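Local coordinates for protein histone-lysine N-methyltransferase SETMAR (Homo sapiens, PDB 3F2K) that fuses a histone-lysine methyltransferase to a mariner transposase domain that binds DNA, keeps some nuclease activity and takes part in double-strand break repair, at residues A[107-110]-A[111-114]; A[142-146]-A[147-151]; A[162-166]-A[167-171]; A[183-186]-A[187-190]; A[209-212]-A[213-216]. All coordinates share one frame; numbering follows the deposited sequence.

All five contacts lie in series along the mariner transposase domain, an RNase H-like fold with helices packed on a mixed sheet. Contacts 1 and 2, on helix 98-115 and at the end of helix 140-147, have centres about 13 Å apart and are joined by a probable hydrogen bond from Y149 OH to N109 OD1 (2.6 Å). Contact 3 begins helix 163-176 and alone lies at the magnesium site; its centre is about 14 Å from that of contact 5, on helix 202-219, where R213 makes a cation-pi contact with Y166. Contact 4 starts helix 184-196, its centre about 34 Å from that of contact 5. The others join peripheral helices to the sheet or to each other.

Contact 1 of 5, residues A[107-110]-A[111-114]; sequences EMNQ and KLQR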
loop_
_atom_site.group_PDB
_atom_site.type_symbol
_atom_site.label_atom_id
_atom_site.label_comp_id
_atom_site.label_asym_id
_atom_site.label_seq_id
_atom_site.Cartn_x
_atom_site.Cartn_y
_atom_site.Cartn_z
ATOM N N GLU A 107 10.321 7.424 -8.999
ATOM C CA GLU A 107 9.365 8.496 -9.378
ATOM C C GLU A 107 8.563 8.882 -8.141
ATOM O O GLU A 107 8.388 10.085 -7.893
ATOM C CB GLU A 107 8.415 8.023 -10.483
ATOM C CG GLU A 107 7.527 9.151 -11.035
ATOM C CD GLU A 107 6.629 8.732 -12.193
ATOM O OE1 GLU A 107 6.866 7.664 -12.796
ATOM O OE2 GLU A 107 5.675 9.514 -12.494
HETATM N N MSE A 108 8.059 7.869 -7.427
HETATM C CA MSE A 108 7.311 8.129 -6.152
HETATM C C MSE A 108 8.152 8.990 -5.171
HETATM O O MSE A 108 7.605 9.914 -4.547
HETATM C CB MSE A 108 6.923 6.843 -5.466
HETATM C CG MSE A 108 6.216 7.079 -4.031
HETATM SE SE MSE A 108 7.395 7.176 -2.663
HETATM C CE MSE A 108 8.339 5.459 -2.806
ATOM N N ASN A 109 9.422 8.624 -5.009
ATOM C CA ASN A 109 10.268 9.323 -4.101
ATOM C C ASN A 109 10.453 10.810 -4.530
ATOM O O ASN A 109 10.511 11.705 -3.657
ATOM C CB ASN A 109 11.609 8.602 -3.932
ATOM C CG ASN A 109 12.466 9.235 -2.831
ATOM O OD1 ASN A 109 12.076 9.243 -1.669
ATOM N ND2 ASN A 109 13.624 9.864 -3.245
ATOM N N GLN A 110 10.497 11.083 -5.851
ATOM C CA GLN A 110 10.646 12.481 -6.251
ATOM C C GLN A 110 9.386 13.270 -5.816
ATOM O O GLN A 110 9.444 14.446 -5.386
ATOM C CB GLN A 110 10.843 12.639 -7.749
ATOM C CG GLN A 110 12.109 11.939 -8.244
ATOM C CD GLN A 110 12.251 12.220 -9.755
ATOM O OE1 GLN A 110 11.432 11.800 -10.573
ATOM N NE2 GLN A 110 13.240 13.000 -10.081
ATOM N N LYS A 111 8.244 12.653 -6.009
ATOM C CA LYS A 111 6.989 13.309 -5.587
ATOM C C LYS A 111 6.887 13.526 -4.086
ATOM O O LYS A 111 6.366 14.559 -3.650
ATOM C CB LYS A 111 5.764 12.529 -6.106
ATOM C CG LYS A 111 5.640 12.613 -7.614
ATOM C CD LYS A 111 4.548 11.748 -8.124
ATOM C CE LYS A 111 4.349 11.888 -9.640
ATOM N NZ LYS A 111 3.003 11.265 -10.020
ATOM N N LEU A 112 7.361 12.552 -3.305
ATOM C CA LEU A 112 7.371 12.640 -1.849
ATOM C C LEU A 112 8.262 13.807 -1.453
ATOM O O LEU A 112 7.898 14.628 -0.577
ATOM C CB LEU A 112 7.931 11.339 -1.265
ATOM C CG LEU A 112 8.075 11.315 0.246
ATOM C CD1 LEU A 112 6.664 11.532 0.895
ATOM C CD2 LEU A 112 8.739 10.033 0.777
ATOM N N GLN A 113 9.408 13.910 -2.153
ATOM C CA GLN A 113 10.366 14.984 -1.859
ATOM C C GLN A 113 9.711 16.354 -2.062
ATOM O O GLN A 113 9.907 17.229 -1.196
ATOM C CB GLN A 113 11.622 14.866 -2.747
ATOM C CG GLN A 113 12.515 13.742 -2.273
ATOM C CD GLN A 113 13.677 13.489 -3.224
ATOM O OE1 GLN A 113 13.541 13.646 -4.425
ATOM N NE2 GLN A 113 14.766 13.026 -2.678
ATOM N N ARG A 114 8.952 16.528 -3.137
ATOM C CA ARG A 114 8.198 17.762 -3.362
ATOM C C ARG A 114 7.113 17.973 -2.310
ATOM O O ARG A 114 6.978 19.055 -1.721
ATOM C CB ARG A 114 7.529 17.724 -4.730
ATOM C CG ARG A 114 6.689 18.980 -5.040
ATOM C CD ARG A 114 6.246 19.025 -6.474
ATOM N NE ARG A 114 5.782 17.731 -6.999
ATOM C CZ ARG A 114 4.620 17.155 -6.684
ATOM N NH1 ARG A 114 3.776 17.723 -5.807
ATOM N NH2 ARG A 114 4.311 15.993 -7.241
HETATM O O HOH W 1 3.419 10.464 -12.785
#
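Four backbone bonds, from K111, L112, Q113 and R114 N to the carbonyls of E107, M108, N109 and Q110, run regularly from residue i+4 to residue i, with L112 N 2.9 Å from M108 O. They make two turns of an amphipathic alpha-helix, 98-115, which packs on the sheet of the RNase H-like fold. On its polar flank, with CG anti to the backbone N (chi1 -173°) and the chain extended, E107 runs alongside K111 and points the same way. Their charged ends stop short of a salt bridge, with OE2 4.0 Å from NZ, and a water closes the gap by donating to E107 OE2 and accepting from K111 NZ. The lysine nitrogen is also bonded to H86 on strand 83-89, so the ammonium group is tied to both helix and sheet. On the inner side, M108 SE approaches L112 CB at 4.4 Å, and both side chains rest on I85, V35 and Y149. N109 and Q113 cross one turn apart with amide planes 50° to each other. Because N109 OD1 is taken up by Y149, its other branch faces the glutamine: ND2 and Q113 NE2 are both donors and form no bond. The aliphatic part of the glutamine lies closer to the helix, with its CG 3.2 Å from N109 O.

Contact 2 of 5, residues A[142-146]-A[147-151]; sequences QKLNE and LGYEV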
loop_
_atom_site.group_PDB
_atom_site.type_symbol
_atom_site.label_atom_id
_atom_site.label_comp_id
_atom_site.label_asym_id
_atom_site.label_seq_id
_atom_site.Cartn_x
_atom_site.Cartn_y
_atom_site.Cartn_z
ATOM N N GLN A 142 18.134 -2.618 -4.060
ATOM C CA GLN A 142 19.164 -1.576 -4.198
ATOM C C GLN A 142 18.586 -0.134 -4.306
ATOM O O GLN A 142 19.143 0.783 -3.733
ATOM C CB GLN A 142 20.078 -1.876 -5.367
ATOM C CG GLN A 142 21.333 -0.944 -5.272
ATOM C CD GLN A 142 22.292 -1.144 -6.404
ATOM O OE1 GLN A 142 22.009 -0.810 -7.576
ATOM N NE2 GLN A 142 23.437 -1.679 -6.072
ATOM N N LYS A 143 17.487 0.042 -5.005
ATOM C CA LYS A 143 16.887 1.349 -5.142
ATOM C C LYS A 143 16.477 1.873 -3.769
ATOM O O LYS A 143 16.674 3.040 -3.443
ATOM C CB LYS A 143 15.676 1.243 -6.054
ATOM C CG LYS A 143 14.973 2.622 -6.333
ATOM C CD LYS A 143 15.955 3.645 -6.877
ATOM C CE LYS A 143 16.462 3.260 -8.250
ATOM N NZ LYS A 143 17.137 4.493 -8.830
ATOM N N LEU A 144 15.840 0.997 -2.998
ATOM C CA LEU A 144 15.418 1.342 -1.648
ATOM C C LEU A 144 16.636 1.715 -0.821
ATOM O O LEU A 144 16.621 2.791 -0.189
ATOM C CB LEU A 144 14.609 0.214 -0.971
ATOM C CG LEU A 144 13.200 0.154 -1.674
ATOM C CD1 LEU A 144 12.465 -1.161 -1.251
ATOM C CD2 LEU A 144 12.263 1.387 -1.470
ATOM N N ASN A 145 17.704 0.920 -0.887
ATOM C CA ASN A 145 18.872 1.237 -0.093
ATOM C C ASN A 145 19.455 2.628 -0.528
ATOM O O ASN A 145 19.776 3.479 0.326
ATOM C CB ASN A 145 19.907 0.107 -0.186
ATOM C CG ASN A 145 21.228 0.460 0.520
ATOM O OD1 ASN A 145 22.228 0.817 -0.152
ATOM N ND2 ASN A 145 21.241 0.368 1.838
ATOM N N GLU A 146 19.563 2.845 -1.827
ATOM C CA GLU A 146 20.122 4.055 -2.396
ATOM C C GLU A 146 19.340 5.305 -2.080
ATOM O O GLU A 146 19.960 6.328 -1.812
ATOM C CB GLU A 146 20.290 3.922 -3.906
ATOM C CG GLU A 146 21.316 2.908 -4.241
ATOM C CD GLU A 146 21.606 2.885 -5.740
ATOM O OE1 GLU A 146 20.791 3.442 -6.489
ATOM O OE2 GLU A 146 22.624 2.283 -6.159
ATOM N N LEU A 147 18.019 5.197 -1.955
ATOM C CA LEU A 147 17.228 6.368 -1.647
ATOM C C LEU A 147 16.991 6.565 -0.181
ATOM O O LEU A 147 16.342 7.551 0.189
ATOM C CB LEU A 147 15.898 6.322 -2.394
ATOM C CG LEU A 147 15.928 6.339 -3.926
ATOM C CD1 LEU A 147 14.523 6.240 -4.396
ATOM C CD2 LEU A 147 16.578 7.707 -4.474
ATOM N N GLY A 148 17.473 5.620 0.644
ATOM C CA GLY A 148 17.389 5.748 2.134
ATOM C C GLY A 148 16.114 5.204 2.761
ATOM O O GLY A 148 15.762 5.615 3.859
ATOM N N TYR A 149 15.461 4.222 2.104
ATOM C CA TYR A 149 14.171 3.603 2.647
ATOM C C TYR A 149 14.446 2.384 3.502
ATOM O O TYR A 149 15.116 1.442 3.071
ATOM C CB TYR A 149 13.184 3.221 1.502
ATOM C CG TYR A 149 12.429 4.359 0.863
ATOM C CD1 TYR A 149 11.040 4.495 1.030
ATOM C CD2 TYR A 149 13.082 5.276 -0.017
ATOM C CE1 TYR A 149 10.343 5.538 0.450
ATOM C CE2 TYR A 149 12.395 6.340 -0.591
ATOM C CZ TYR A 149 11.010 6.477 -0.331
ATOM O OH TYR A 149 10.323 7.507 -0.898
ATOM N N GLU A 150 13.983 2.402 4.766
ATOM C CA GLU A 150 13.861 1.179 5.497
ATOM C C GLU A 150 12.619 0.406 4.967
ATOM O O GLU A 150 11.660 1.020 4.493
ATOM C CB GLU A 150 13.682 1.509 6.986
ATOM C CG GLU A 150 13.527 0.278 7.805
ATOM C CD GLU A 150 13.097 0.567 9.278
ATOM O OE1 GLU A 150 13.145 1.738 9.724
ATOM O OE2 GLU A 150 12.699 -0.460 9.913
ATOM N N VAL A 151 12.669 -0.929 5.023
ATOM C CA VAL A 151 11.454 -1.707 4.708
ATOM C C VAL A 151 10.909 -2.321 5.995
ATOM O O VAL A 151 11.644 -2.959 6.765
ATOM C CB VAL A 151 11.703 -2.787 3.635
ATOM C CG1 VAL A 151 10.376 -3.606 3.352
ATOM C CG2 VAL A 151 12.115 -2.092 2.277
#
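L144 O takes the nearly straight bond from Y149 N (2.9 Å, 165°) and weaker ones from G148 N and L147 N, so this last-turn carbonyl has one good donor and two weak ones. K143 O accepts from L147 N at 2.9 Å. G148 N reaches N145 O at 3.2 Å, from well above the carbonyl plane. Together, the 149-to-144 and 148-to-145 bonds and the positive phi of G148 (88°) define a Schellman motif, which ends helix 140-147 and turns the chain into strand 150-151, where E150 pairs with L127 through its backbone and with R24 through a salt bridge. The two methyls of L144 part: CD2 meets Y149 CB at 3.6 Å and CD1 meets V151 CG2 at 3.7 Å. K143, bent at chi2 and chi3, lays CD 3.9 Å from L147 CD1 while its NZ forms a salt bridge with D106. An alanine in place of L147 would probably leave the K143 methylenes without their apolar mate and open a gap toward N109 of helix 98-115.

Contact 3 of 5, residues A[162-166]-A[167-171]; sequences LPTNY and HVFKH
The first turns of helix 163-176 sit beside the magnesium site of the DDE-type nuclease fold, and a pi-type turn widens them. Its mark is the bond from F169 N to T164 O, five residues back, 2.8 Å long and nearly along the C=O axis. H167 N still reaches P163 O, at 3.0 Å. T164 CG2, anti to the backbone N, lies over one face of the F169 ring in a CH-pi contact, 3.7 Å from the centroid and 19° off the normal. N165 meets the same ring at its edge: ND2 lies near the ring plane, 3.8 Å from CD2, with amide and ring planes 77° apart. That ND2 also bonds D38, a magnesium ligand, and the N165 side chain comes within about 6 Å of the magnesium ion. N165 is probably the asparagine that replaces the third catalytic aspartate and costs the domain its transposase activity. Y166 CG, between the backbone N and the carbonyl carbon (chi1 70°), swings the ring back over P163 CA. On the sheet side, T164 and F169 pack on I77 of strand 72-80 and F169 also touches strand 34-43, while Y166 and H167 meet helix 202-219, bonded to G206 and F202.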
loop_
_atom_site.group_PDB
_atom_site.type_symbol
_atom_site.label_atom_id
_atom_site.label_comp_id
_atom_site.label_asym_id
_atom_site.label_seq_id
_atom_site.Cartn_x
_atom_site.Cartn_y
_atom_site.Cartn_z
ATOM N N LEU A 162 -2.168 -4.611 5.580
ATOM C CA LEU A 162 -1.555 -3.853 4.473
ATOM C C LEU A 162 -2.535 -2.696 4.242
ATOM O O LEU A 162 -3.588 -2.918 3.707
ATOM C CB LEU A 162 -1.472 -4.787 3.227
ATOM C CG LEU A 162 -0.688 -4.322 2.021
ATOM C CD1 LEU A 162 0.823 -4.073 2.346
ATOM C CD2 LEU A 162 -0.873 -5.359 0.870
ATOM N N PRO A 163 -2.230 -1.483 4.686
ATOM C CA PRO A 163 -3.264 -0.443 4.602
ATOM C C PRO A 163 -3.842 -0.095 3.221
ATOM O O PRO A 163 -5.000 0.336 3.151
ATOM C CB PRO A 163 -2.628 0.798 5.288
ATOM C CG PRO A 163 -1.520 0.172 6.207
ATOM C CD PRO A 163 -0.982 -1.011 5.359
ATOM N N THR A 164 -3.069 -0.238 2.133
ATOM C CA THR A 164 -3.636 0.091 0.864
ATOM C C THR A 164 -4.802 -0.860 0.608
ATOM O O THR A 164 -5.820 -0.475 0.044
ATOM C CB THR A 164 -2.621 -0.013 -0.267
ATOM O OG1 THR A 164 -1.497 0.806 0.094
ATOM C CG2 THR A 164 -3.229 0.454 -1.613
ATOM N N ASN A 165 -4.624 -2.096 1.052
ATOM C CA ASN A 165 -5.653 -3.094 0.805
ATOM C C ASN A 165 -6.871 -2.938 1.760
ATOM O O ASN A 165 -8.011 -2.814 1.281
ATOM C CB ASN A 165 -5.001 -4.471 0.910
ATOM C CG ASN A 165 -5.753 -5.471 0.144
ATOM O OD1 ASN A 165 -6.716 -6.011 0.644
ATOM N ND2 ASN A 165 -5.331 -5.705 -1.091
ATOM N N TYR A 166 -6.641 -2.891 3.069
ATOM C CA TYR A 166 -7.772 -2.847 4.021
ATOM C C TYR A 166 -8.503 -1.481 4.091
ATOM O O TYR A 166 -9.677 -1.410 4.457
ATOM C CB TYR A 166 -7.406 -3.339 5.405
ATOM C CG TYR A 166 -6.487 -2.459 6.241
ATOM C CD1 TYR A 166 -6.915 -1.162 6.702
ATOM C CD2 TYR A 166 -5.203 -2.888 6.577
ATOM C CE1 TYR A 166 -6.085 -0.395 7.527
ATOM C CE2 TYR A 166 -4.371 -2.143 7.385
ATOM C CZ TYR A 166 -4.795 -0.887 7.816
ATOM O OH TYR A 166 -3.910 -0.193 8.579
ATOM N N HIS A 167 -7.821 -0.424 3.636
ATOM C CA HIS A 167 -8.378 0.928 3.695
ATOM C C HIS A 167 -8.680 1.477 2.303
ATOM O O HIS A 167 -9.873 1.600 1.909
ATOM C CB HIS A 167 -7.416 1.896 4.436
ATOM C CG HIS A 167 -8.020 3.244 4.666
ATOM N ND1 HIS A 167 -9.188 3.393 5.399
ATOM C CD2 HIS A 167 -7.622 4.494 4.303
ATOM C CE1 HIS A 167 -9.514 4.692 5.418
ATOM N NE2 HIS A 167 -8.566 5.373 4.780
ATOM N N VAL A 168 -7.646 1.828 1.542
ATOM C CA VAL A 168 -7.902 2.473 0.236
ATOM C C VAL A 168 -8.726 1.588 -0.693
ATOM O O VAL A 168 -9.749 2.023 -1.267
ATOM C CB VAL A 168 -6.551 3.003 -0.454
ATOM C CG1 VAL A 168 -6.861 3.671 -1.774
ATOM C CG2 VAL A 168 -5.785 3.980 0.507
ATOM N N PHE A 169 -8.321 0.311 -0.830
ATOM C CA PHE A 169 -9.000 -0.559 -1.760
ATOM C C PHE A 169 -10.436 -0.899 -1.352
ATOM O O PHE A 169 -11.279 -1.087 -2.200
ATOM C CB PHE A 169 -8.157 -1.842 -2.075
ATOM C CG PHE A 169 -6.889 -1.544 -2.951
ATOM C CD1 PHE A 169 -6.787 -0.350 -3.656
ATOM C CD2 PHE A 169 -5.834 -2.448 -3.059
ATOM C CE1 PHE A 169 -5.645 -0.049 -4.422
ATOM C CE2 PHE A 169 -4.671 -2.141 -3.866
ATOM C CZ PHE A 169 -4.602 -0.954 -4.511
ATOM N N LYS A 170 -10.672 -0.996 -0.054
ATOM C CA LYS A 170 -12.011 -1.221 0.460
ATOM C C LYS A 170 -12.950 -0.103 0.014
ATOM O O LYS A 170 -14.018 -0.357 -0.594
ATOM C CB LYS A 170 -11.947 -1.321 1.978
ATOM C CG LYS A 170 -13.288 -1.224 2.699
ATOM C CD LYS A 170 -13.125 -1.248 4.195
ATOM C CE LYS A 170 -12.272 -0.107 4.762
ATOM N NZ LYS A 170 -11.849 -0.430 6.228
ATOM N N HIS A 171 -12.521 1.123 0.230
ATOM C CA HIS A 171 -13.291 2.290 -0.191
ATOM C C HIS A 171 -13.390 2.450 -1.727
ATOM O O HIS A 171 -14.463 2.848 -2.284
ATOM C CB HIS A 171 -12.725 3.523 0.436
ATOM C CG HIS A 171 -12.989 3.606 1.903
ATOM N ND1 HIS A 171 -14.246 3.857 2.408
ATOM C CD2 HIS A 171 -12.194 3.379 2.971
ATOM C CE1 HIS A 171 -14.204 3.844 3.729
ATOM N NE2 HIS A 171 -12.972 3.536 4.100
#

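Contact 4 of 5, residues A[183-186]-A[187-190]; sequences NQQD and AENA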
loop_
_atom_site.group_PDB
_atom_site.type_symbol
_atom_site.label_atom_id
_atom_site.label_comp_id
_atom_site.label_asym_id
_atom_site.label_seq_id
_atom_site.Cartn_x
_atom_site.Cartn_y
_atom_site.Cartn_z
ATOM N N ASN A 183 -12.891 1.858 -21.822
ATOM C CA ASN A 183 -11.487 1.814 -22.160
ATOM C C ASN A 183 -10.675 2.033 -20.889
ATOM O O ASN A 183 -11.261 2.156 -19.793
ATOM C CB ASN A 183 -11.164 2.909 -23.183
ATOM C CG ASN A 183 -11.881 4.195 -22.879
ATOM O OD1 ASN A 183 -11.392 5.033 -22.120
ATOM N ND2 ASN A 183 -13.069 4.358 -23.465
ATOM N N GLN A 184 -9.350 2.091 -21.043
ATOM C CA GLN A 184 -8.445 2.345 -19.912
ATOM C C GLN A 184 -8.571 3.776 -19.395
ATOM O O GLN A 184 -8.344 4.039 -18.201
ATOM C CB GLN A 184 -6.981 2.083 -20.271
ATOM C CG GLN A 184 -6.052 2.168 -19.013
ATOM C CD GLN A 184 -4.540 2.005 -19.292
ATOM O OE1 GLN A 184 -3.718 2.789 -18.795
ATOM N NE2 GLN A 184 -4.184 0.989 -20.055
ATOM N N GLN A 185 -8.911 4.706 -20.284
ATOM C CA GLN A 185 -8.980 6.105 -19.885
ATOM C C GLN A 185 -10.160 6.367 -18.932
ATOM O O GLN A 185 -10.042 7.148 -17.975
ATOM C CB GLN A 185 -9.012 7.017 -21.117
ATOM C CG GLN A 185 -8.907 8.507 -20.804
ATOM C CD GLN A 185 -7.618 8.903 -20.095
ATOM O OE1 GLN A 185 -6.546 8.966 -20.702
ATOM N NE2 GLN A 185 -7.729 9.213 -18.809
ATOM N N ASP A 186 -11.285 5.689 -19.172
ATOM C CA ASP A 186 -12.468 5.891 -18.341
ATOM C C ASP A 186 -12.229 5.327 -16.968
ATOM O O ASP A 186 -12.737 5.874 -15.981
ATOM C CB ASP A 186 -13.701 5.180 -18.924
ATOM C CG ASP A 186 -14.146 5.770 -20.257
ATOM O OD1 ASP A 186 -13.969 7.000 -20.489
ATOM O OD2 ASP A 186 -14.693 4.976 -21.054
ATOM N N ALA A 187 -11.473 4.226 -16.926
ATOM C CA ALA A 187 -11.122 3.540 -15.678
ATOM C C ALA A 187 -10.186 4.432 -14.864
ATOM O O ALA A 187 -10.393 4.614 -13.642
ATOM C CB ALA A 187 -10.508 2.148 -15.953
ATOM N N GLU A 188 -9.182 4.995 -15.538
ATOM C CA GLU A 188 -8.310 6.032 -14.942
ATOM C C GLU A 188 -9.041 7.277 -14.422
ATOM O O GLU A 188 -8.716 7.815 -13.342
ATOM C CB GLU A 188 -7.238 6.485 -15.925
ATOM C CG GLU A 188 -6.223 5.395 -16.318
ATOM C CD GLU A 188 -5.029 5.980 -17.072
ATOM O OE1 GLU A 188 -4.224 5.191 -17.628
ATOM O OE2 GLU A 188 -4.888 7.234 -17.098
ATOM N N ASN A 189 -9.979 7.783 -15.225
ATOM C CA ASN A 189 -10.753 8.952 -14.823
ATOM C C ASN A 189 -11.585 8.636 -13.573
ATOM O O ASN A 189 -11.733 9.507 -12.733
ATOM C CB ASN A 189 -11.690 9.433 -15.938
ATOM C CG ASN A 189 -10.957 10.069 -17.113
ATOM O OD1 ASN A 189 -9.835 10.580 -16.988
ATOM N ND2 ASN A 189 -11.620 10.061 -18.280
ATOM N N ALA A 190 -12.154 7.435 -13.476
ATOM C CA ALA A 190 -12.938 7.069 -12.272
ATOM C C ALA A 190 -12.001 6.932 -11.015
ATOM O O ALA A 190 -12.314 7.410 -9.922
ATOM C CB ALA A 190 -13.730 5.842 -12.527
#
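E188 packs its CG on Q184 O, 3.1 Å away, in the first turns of helix 184-196, whose start is capped by N183. The asparagine, at the N-cap, offers OD1 to D186 N at 3.0 Å; the donor stands 40° above the amide plane, so the grip is angled rather than head-on. D186 OD2 in turn accepts from H182 N, which ties the loop before the helix to its first turn. The regular bonds follow: E188 N to Q184 O, almost straight, N189 N to Q185 O, and A190 N to D186 O. The tight side faces inward. A187 is buried, its methyl against V73 and F181, and A190 also touches F181. Q184 and E188 frame this side, both reaching F89 on strand 83-89, while Q184 further meets V73, Y44 and N91. The helix thereby rests on the far end of the sheet, away from the magnesium site. The outer side is looser. Q185 and N189, both exposed, are joined one turn apart by a single weak hydrogen bond, with amide planes 30° apart. Q185 leads off with CG anti to the backbone N (chi1 -173°) and then bends at chi2, which turns its amide along the helix toward the asparagine. There Q185 NE2 donates to N189 OD1 over 3.1 Å.

Contact 5 of 5, residues A[209-212]-A[213-216]; sequences QLIS and RWQK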
loop_
_atom_site.group_PDB
_atom_site.type_symbol
_atom_site.label_atom_id
_atom_site.label_comp_id
_atom_site.label_asym_id
_atom_site.label_seq_id
_atom_site.Cartn_x
_atom_site.Cartn_y
_atom_site.Cartn_z
ATOM N N GLN A 209 -4.881 3.142 11.882
ATOM C CA GLN A 209 -5.546 1.858 12.196
ATOM C C GLN A 209 -4.549 0.741 12.387
ATOM O O GLN A 209 -4.910 -0.240 12.987
ATOM C CB GLN A 209 -6.551 1.483 11.129
ATOM C CG GLN A 209 -7.844 2.212 11.437
ATOM C CD GLN A 209 -8.928 2.020 10.406
ATOM O OE1 GLN A 209 -8.728 1.357 9.416
ATOM N NE2 GLN A 209 -10.106 2.615 10.666
ATOM N N LEU A 210 -3.301 0.878 11.889
ATOM C CA LEU A 210 -2.343 -0.207 12.067
ATOM C C LEU A 210 -2.190 -0.680 13.510
ATOM O O LEU A 210 -2.021 -1.911 13.749
ATOM C CB LEU A 210 -0.923 0.157 11.529
ATOM C CG LEU A 210 -0.729 0.198 10.011
ATOM C CD1 LEU A 210 0.618 0.874 9.676
ATOM C CD2 LEU A 210 -0.731 -1.285 9.475
ATOM N N ILE A 211 -2.130 0.260 14.459
ATOM C CA ILE A 211 -1.911 -0.130 15.848
ATOM C C ILE A 211 -3.015 -1.058 16.333
ATOM O O ILE A 211 -2.760 -2.144 16.903
ATOM C CB ILE A 211 -1.821 1.085 16.763
ATOM C CG1 ILE A 211 -0.698 1.986 16.248
ATOM C CG2 ILE A 211 -1.457 0.630 18.196
ATOM C CD1 ILE A 211 0.609 1.285 16.411
ATOM N N SER A 212 -4.234 -0.659 16.053
ATOM C CA SER A 212 -5.389 -1.486 16.470
ATOM C C SER A 212 -5.409 -2.859 15.775
ATOM O O SER A 212 -5.735 -3.892 16.421
ATOM C CB SER A 212 -6.727 -0.718 16.336
ATOM O OG SER A 212 -7.027 -0.412 14.992
ATOM N N ARG A 213 -5.013 -2.904 14.502
ATOM C CA ARG A 213 -4.987 -4.152 13.751
ATOM C C ARG A 213 -3.836 -5.077 14.199
ATOM O O ARG A 213 -4.034 -6.323 14.308
ATOM C CB ARG A 213 -4.845 -3.880 12.268
ATOM C CG ARG A 213 -6.174 -3.321 11.708
ATOM C CD ARG A 213 -6.027 -3.073 10.252
ATOM N NE ARG A 213 -7.328 -2.674 9.723
ATOM C CZ ARG A 213 -8.146 -3.454 9.024
ATOM N NH1 ARG A 213 -7.791 -4.693 8.697
ATOM N NH2 ARG A 213 -9.348 -2.968 8.633
ATOM N N TRP A 214 -2.637 -4.508 14.431
ATOM C CA TRP A 214 -1.593 -5.335 15.083
ATOM C C TRP A 214 -2.079 -5.977 16.381
ATOM O O TRP A 214 -1.819 -7.190 16.650
ATOM C CB TRP A 214 -0.287 -4.559 15.325
ATOM C CG TRP A 214 0.348 -4.150 13.989
ATOM C CD1 TRP A 214 0.295 -4.795 12.800
ATOM C CD2 TRP A 214 1.111 -2.945 13.776
ATOM N NE1 TRP A 214 1.012 -4.057 11.818
ATOM C CE2 TRP A 214 1.542 -2.942 12.429
ATOM C CE3 TRP A 214 1.507 -1.908 14.615
ATOM C CZ2 TRP A 214 2.300 -1.876 11.887
ATOM C CZ3 TRP A 214 2.266 -0.859 14.089
ATOM C CH2 TRP A 214 2.651 -0.858 12.731
ATOM N N GLN A 215 -2.766 -5.183 17.190
ATOM C CA GLN A 215 -3.223 -5.695 18.491
ATOM C C GLN A 215 -4.276 -6.762 18.350
ATOM O O GLN A 215 -4.292 -7.743 19.100
ATOM C CB GLN A 215 -3.734 -4.566 19.410
ATOM C CG GLN A 215 -3.991 -5.046 20.890
ATOM C CD GLN A 215 -2.756 -5.632 21.523
ATOM O OE1 GLN A 215 -1.721 -4.967 21.607
ATOM N NE2 GLN A 215 -2.840 -6.892 21.987
ATOM N N LYS A 216 -5.148 -6.591 17.379
ATOM C CA LYS A 216 -6.223 -7.581 17.179
ATOM C C LYS A 216 -5.602 -8.875 16.725
ATOM O O LYS A 216 -6.034 -9.990 17.134
ATOM C CB LYS A 216 -7.205 -7.083 16.140
ATOM C CG LYS A 216 -8.145 -5.971 16.639
ATOM C CD LYS A 216 -9.130 -5.708 15.535
ATOM C CE LYS A 216 -9.850 -4.390 15.735
ATOM N NZ LYS A 216 -10.965 -4.426 14.717
#
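One face of the W214 indole is covered by the preceding turn: L210 O stands 3.1 Å above the ring plane, offset toward the rim. Over the six-membered ring of W214, L210 CB makes a CH-pi contact, 3.9 Å from the centroid and 13° off the normal. I211 CD1 comes in obliquely, 3.6 Å from W214 CZ3. With CG anti to the carbonyl carbon (chi1 -64°), the indole leans back along the helix over L210, and L21 and I22 of helix 8-27 also touch it. An alanine in place of W214 is likely to leave L210 and I211 without the ring they pack on and to open a gap toward helix 8-27. At the edge of the R213 guanidinium, near its plane, lies Q209 OE1, 4.3 Å from NE; R213 NH1 bonds D160 O, and the group makes a cation-pi contact with Y166. Q209 O takes two donors, R213 N at 3.1 Å and S212 OG at 2.9 Å, the serine hydroxyl folding back onto its own helix. W214 N to L210 O is almost straight at 176°. This is helix-helix packing in an RNase H-like domain: helix 202-219 is wedged against helix 8-27 through W214 and against helix 163-176 through L210 and R213.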